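Local coordinates for protein uricase (Bacillus fastidiosus, PDB 4R8X) that probably catalyses the oxidation of urate by molecular oxygen to 5-hydroxyisourate, the first step of urate degradation toward allantoin, at residues D[139-151]-D[159-171]. Sequence-based numbering, arbitrary orientation. Where two conformers were deposited one is given.
Unlike the reference sequence in segment 139-151: V144 (reference Ala).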
# COMPACT_ATOMS: atom_id res chain seq x y z
N SER D 139 -5.66 -3.92 15.37
CA SER D 139 -6.58 -4.31 14.31
C SER D 139 -6.45 -3.48 13.05
O SER D 139 -6.40 -2.25 13.10
CB SER D 139 -8.01 -4.21 14.79
OG SER D 139 -8.87 -4.55 13.71
N ARG D 140 -6.39 -4.18 11.92
CA ARG D 140 -6.37 -3.52 10.62
C ARG D 140 -7.74 -3.58 9.96
O ARG D 140 -7.86 -3.34 8.76
CB ARG D 140 -5.31 -4.15 9.70
CG ARG D 140 -3.90 -3.67 9.98
CD ARG D 140 -3.28 -4.45 11.10
NE ARG D 140 -2.75 -5.71 10.61
CZ ARG D 140 -2.57 -6.80 11.35
NH1 ARG D 140 -2.90 -6.81 12.63
NH2 ARG D 140 -2.06 -7.89 10.81
N ASN D 141 -8.76 -3.89 10.75
CA ASN D 141 -10.13 -3.92 10.25
C ASN D 141 -10.81 -2.55 10.40
O ASN D 141 -10.16 -1.51 10.31
CB ASN D 141 -10.92 -5.04 10.91
CG ASN D 141 -10.36 -6.40 10.56
OD1 ASN D 141 -9.85 -6.59 9.47
ND2 ASN D 141 -10.48 -7.36 11.48
N GLU D 142 -12.13 -2.55 10.61
CA GLU D 142 -12.85 -1.29 10.69
C GLU D 142 -12.41 -0.45 11.89
O GLU D 142 -11.96 -0.98 12.91
CB GLU D 142 -14.36 -1.52 10.72
CG GLU D 142 -14.85 -2.28 11.94
CD GLU D 142 -14.98 -3.77 11.71
OE1 GLU D 142 -15.83 -4.38 12.37
OE2 GLU D 142 -14.22 -4.34 10.89
N TYR D 143 -12.54 0.87 11.76
CA TYR D 143 -12.03 1.75 12.79
C TYR D 143 -12.92 2.98 12.91
O TYR D 143 -13.56 3.41 11.95
CB TYR D 143 -10.57 2.11 12.51
CG TYR D 143 -10.35 2.83 11.20
CD1 TYR D 143 -10.08 2.13 10.03
CD2 TYR D 143 -10.42 4.22 11.13
CE1 TYR D 143 -9.88 2.79 8.83
CE2 TYR D 143 -10.22 4.89 9.95
CZ TYR D 143 -9.96 4.18 8.80
OH TYR D 143 -9.78 4.85 7.61
N VAL D 144 -12.93 3.55 14.11
CA VAL D 144 -13.75 4.71 14.42
C VAL D 144 -13.14 5.97 13.85
O VAL D 144 -11.93 6.17 13.85
CB VAL D 144 -13.89 4.84 15.95
CG1 VAL D 144 -14.75 6.05 16.31
CG2 VAL D 144 -14.50 3.58 16.53
N THR D 145 -14.01 6.86 13.36
CA THR D 145 -13.57 8.15 12.86
C THR D 145 -14.34 9.29 13.54
O THR D 145 -15.44 9.10 14.05
CB THR D 145 -13.76 8.26 11.33
OG1 THR D 145 -15.15 8.11 11.00
CG2 THR D 145 -12.95 7.17 10.61
N ALA D 146 -13.73 10.48 13.54
CA ALA D 146 -14.42 11.69 13.99
C ALA D 146 -13.74 12.93 13.45
O ALA D 146 -12.54 12.91 13.18
CB ALA D 146 -14.50 11.74 15.52
N THR D 147 -14.51 14.00 13.30
CA THR D 147 -13.99 15.32 12.97
C THR D 147 -14.71 16.33 13.83
O THR D 147 -15.92 16.24 14.02
CB THR D 147 -14.25 15.69 11.49
OG1 THR D 147 -13.49 14.82 10.64
CG2 THR D 147 -13.82 17.11 11.20
N VAL D 148 -13.95 17.27 14.39
CA VAL D 148 -14.57 18.42 15.03
C VAL D 148 -13.86 19.68 14.58
O VAL D 148 -12.64 19.75 14.59
CB VAL D 148 -14.53 18.34 16.57
CG1 VAL D 148 -15.19 19.58 17.18
CG2 VAL D 148 -15.23 17.08 17.05
N GLU D 149 -14.63 20.68 14.14
CA GLU D 149 -14.05 21.98 13.85
C GLU D 149 -14.78 23.02 14.68
O GLU D 149 -16.02 23.05 14.72
CB GLU D 149 -14.12 22.32 12.35
CG GLU D 149 -13.42 23.64 12.01
CD GLU D 149 -13.22 23.87 10.51
OE1 GLU D 149 -13.38 22.93 9.72
OE2 GLU D 149 -12.89 25.00 10.13
N VAL D 150 -14.01 23.84 15.38
CA VAL D 150 -14.56 24.88 16.23
C VAL D 150 -14.09 26.24 15.70
O VAL D 150 -12.92 26.40 15.35
CB VAL D 150 -14.12 24.69 17.69
CG1 VAL D 150 -14.66 25.83 18.57
CG2 VAL D 150 -14.64 23.36 18.22
N ALA D 151 -15.02 27.19 15.62
CA ALA D 151 -14.70 28.55 15.21
C ALA D 151 -15.07 29.56 16.29
O ALA D 151 -15.97 29.34 17.10
CB ALA D 151 -15.43 28.90 13.90
N VAL D 159 -19.12 24.96 17.53
CA VAL D 159 -18.79 23.85 16.65
C VAL D 159 -19.38 24.11 15.28
O VAL D 159 -20.60 24.30 15.15
CB VAL D 159 -19.34 22.54 17.20
CG1 VAL D 159 -19.16 21.40 16.20
CG2 VAL D 159 -18.67 22.22 18.53
N VAL D 160 -18.54 24.18 14.26
CA VAL D 160 -19.03 24.43 12.91
C VAL D 160 -19.06 23.17 12.06
O VAL D 160 -19.71 23.13 11.02
CB VAL D 160 -18.25 25.57 12.20
CG1 VAL D 160 -18.52 26.92 12.90
CG2 VAL D 160 -16.78 25.27 12.15
N GLU D 161 -18.37 22.12 12.50
CA GLU D 161 -18.55 20.80 11.92
C GLU D 161 -18.33 19.73 12.98
O GLU D 161 -17.37 19.81 13.74
CB GLU D 161 -17.62 20.55 10.73
CG GLU D 161 -17.76 19.11 10.19
CD GLU D 161 -17.04 18.86 8.88
OE1 GLU D 161 -16.42 19.80 8.33
OE2 GLU D 161 -17.11 17.71 8.38
N GLN D 162 -19.21 18.74 13.02
CA GLN D 162 -19.02 17.56 13.85
C GLN D 162 -19.35 16.33 13.01
O GLN D 162 -20.42 16.26 12.41
CB GLN D 162 -19.89 17.62 15.11
CG GLN D 162 -19.63 16.51 16.13
CD GLN D 162 -20.62 16.56 17.28
OE1 GLN D 162 -21.81 16.36 17.07
NE2 GLN D 162 -20.14 16.86 18.48
N ALA D 163 -18.42 15.38 12.95
CA ALA D 163 -18.64 14.12 12.25
C ALA D 163 -18.26 12.95 13.14
O ALA D 163 -17.35 13.06 13.96
CB ALA D 163 -17.83 14.07 10.95
N SER D 164 -18.96 11.83 12.96
CA SER D 164 -18.71 10.59 13.68
C SER D 164 -18.88 9.48 12.67
O SER D 164 -19.78 9.53 11.84
CB SER D 164 -19.74 10.37 14.79
OG SER D 164 -19.76 11.46 15.67
N GLY D 165 -18.03 8.47 12.73
CA GLY D 165 -18.19 7.37 11.80
C GLY D 165 -17.46 6.09 12.14
O GLY D 165 -16.69 6.02 13.10
N ILE D 166 -17.75 5.08 11.34
CA ILE D 166 -16.98 3.84 11.33
C ILE D 166 -16.55 3.62 9.88
O ILE D 166 -17.36 3.73 8.95
CB ILE D 166 -17.79 2.64 11.90
CG1 ILE D 166 -16.92 1.37 11.97
CG2 ILE D 166 -19.03 2.35 11.08
CD1 ILE D 166 -16.19 1.21 13.29
N ALA D 167 -15.27 3.34 9.69
CA ALA D 167 -14.68 3.24 8.36
C ALA D 167 -14.24 1.80 8.09
O ALA D 167 -13.84 1.10 9.01
CB ALA D 167 -13.49 4.17 8.24
N ASP D 168 -14.34 1.38 6.83
CA ASP D 168 -13.76 0.12 6.37
C ASP D 168 -14.40 -1.14 6.94
O ASP D 168 -13.70 -2.11 7.26
CB ASP D 168 -12.24 0.07 6.62
CG ASP D 168 -11.48 1.09 5.80
OD1 ASP D 168 -12.09 1.77 4.94
OD2 ASP D 168 -10.26 1.22 6.03
N ILE D 169 -15.72 -1.15 7.06
CA ILE D 169 -16.45 -2.38 7.33
C ILE D 169 -16.43 -3.20 6.03
O ILE D 169 -16.77 -2.68 4.98
CB ILE D 169 -17.91 -2.09 7.74
CG1 ILE D 169 -17.97 -1.43 9.11
CG2 ILE D 169 -18.75 -3.35 7.71
CD1 ILE D 169 -19.37 -0.94 9.46
N GLN D 170 -16.00 -4.45 6.08
CA GLN D 170 -15.98 -5.28 4.88
C GLN D 170 -16.70 -6.58 5.19
O GLN D 170 -16.20 -7.40 5.96
CB GLN D 170 -14.55 -5.55 4.38
CG GLN D 170 -13.74 -4.27 4.13
CD GLN D 170 -12.35 -4.54 3.61
OE1 GLN D 170 -11.95 -5.69 3.44
NE2 GLN D 170 -11.61 -3.48 3.35
N LEU D 171 -17.88 -6.77 4.60
CA LEU D 171 -18.74 -7.91 4.92
C LEU D 171 -19.19 -8.64 3.67
O LEU D 171 -19.51 -8.02 2.65
CB LEU D 171 -19.98 -7.45 5.70
CG LEU D 171 -19.74 -6.78 7.05
CD1 LEU D 171 -21.05 -6.16 7.53
CD2 LEU D 171 -19.21 -7.79 8.05
O HOH W 1 -8.91 -0.53 7.84
O HOH W 2 -13.96 -4.71 8.30
O HOH W 3 -9.07 3.29 5.60
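With CG of Y143 set between its backbone N and carbonyl carbon (chi1 61°), the phenol lies over A167, its partner in an antiparallel hydrogen-bonded pair. A167 CB touches one ring face toward the rim, 3.6 Å from Y143 CZ, a CH-pi contact 21° off the ring normal. In the conformer given, D168 OD2 lies near the ring plane, 3.2 Å from Y143 CE1. Water 3 sits at Y143 OH, and water 2 bridges the strands by donating to E142 OE2 and D168 O while accepting from Q170 N. An alanine in place of Y143 would probably leave the A167 methyl without its aromatic cover and water 3 without its phenolic partner.

Farther along, the ladder continues through T145 and G165: T145 N reaches G165 O at 2.8 Å and 170°, although the donor stands above the carbonyl plane. T145 OG1 lies 3.2 Å from G165 CA, close against the backbone of the glycine. The hairpin then breaks register in a classic beta bulge: E149 O accepts from V160 N at 2.8 Å and, weakly, from E161 N at 3.4 Å, while V160 CG2 packs 3.7 Å from E149 CG. E149 and E161 bring their OE1 atoms within 4.6 Å, and R110 forms salt bridges with both; K50 takes the other oxygen of E149.

Strands 143-153 and 156-173 form the sheet's middle hairpin, flanked by 108-125 and 198-208, consistent with the tunnelling (T-fold) architecture of uricases. R110 and K50 probably offset the repulsion between the two glutamates, allowing paired carboxylates beside the bulge.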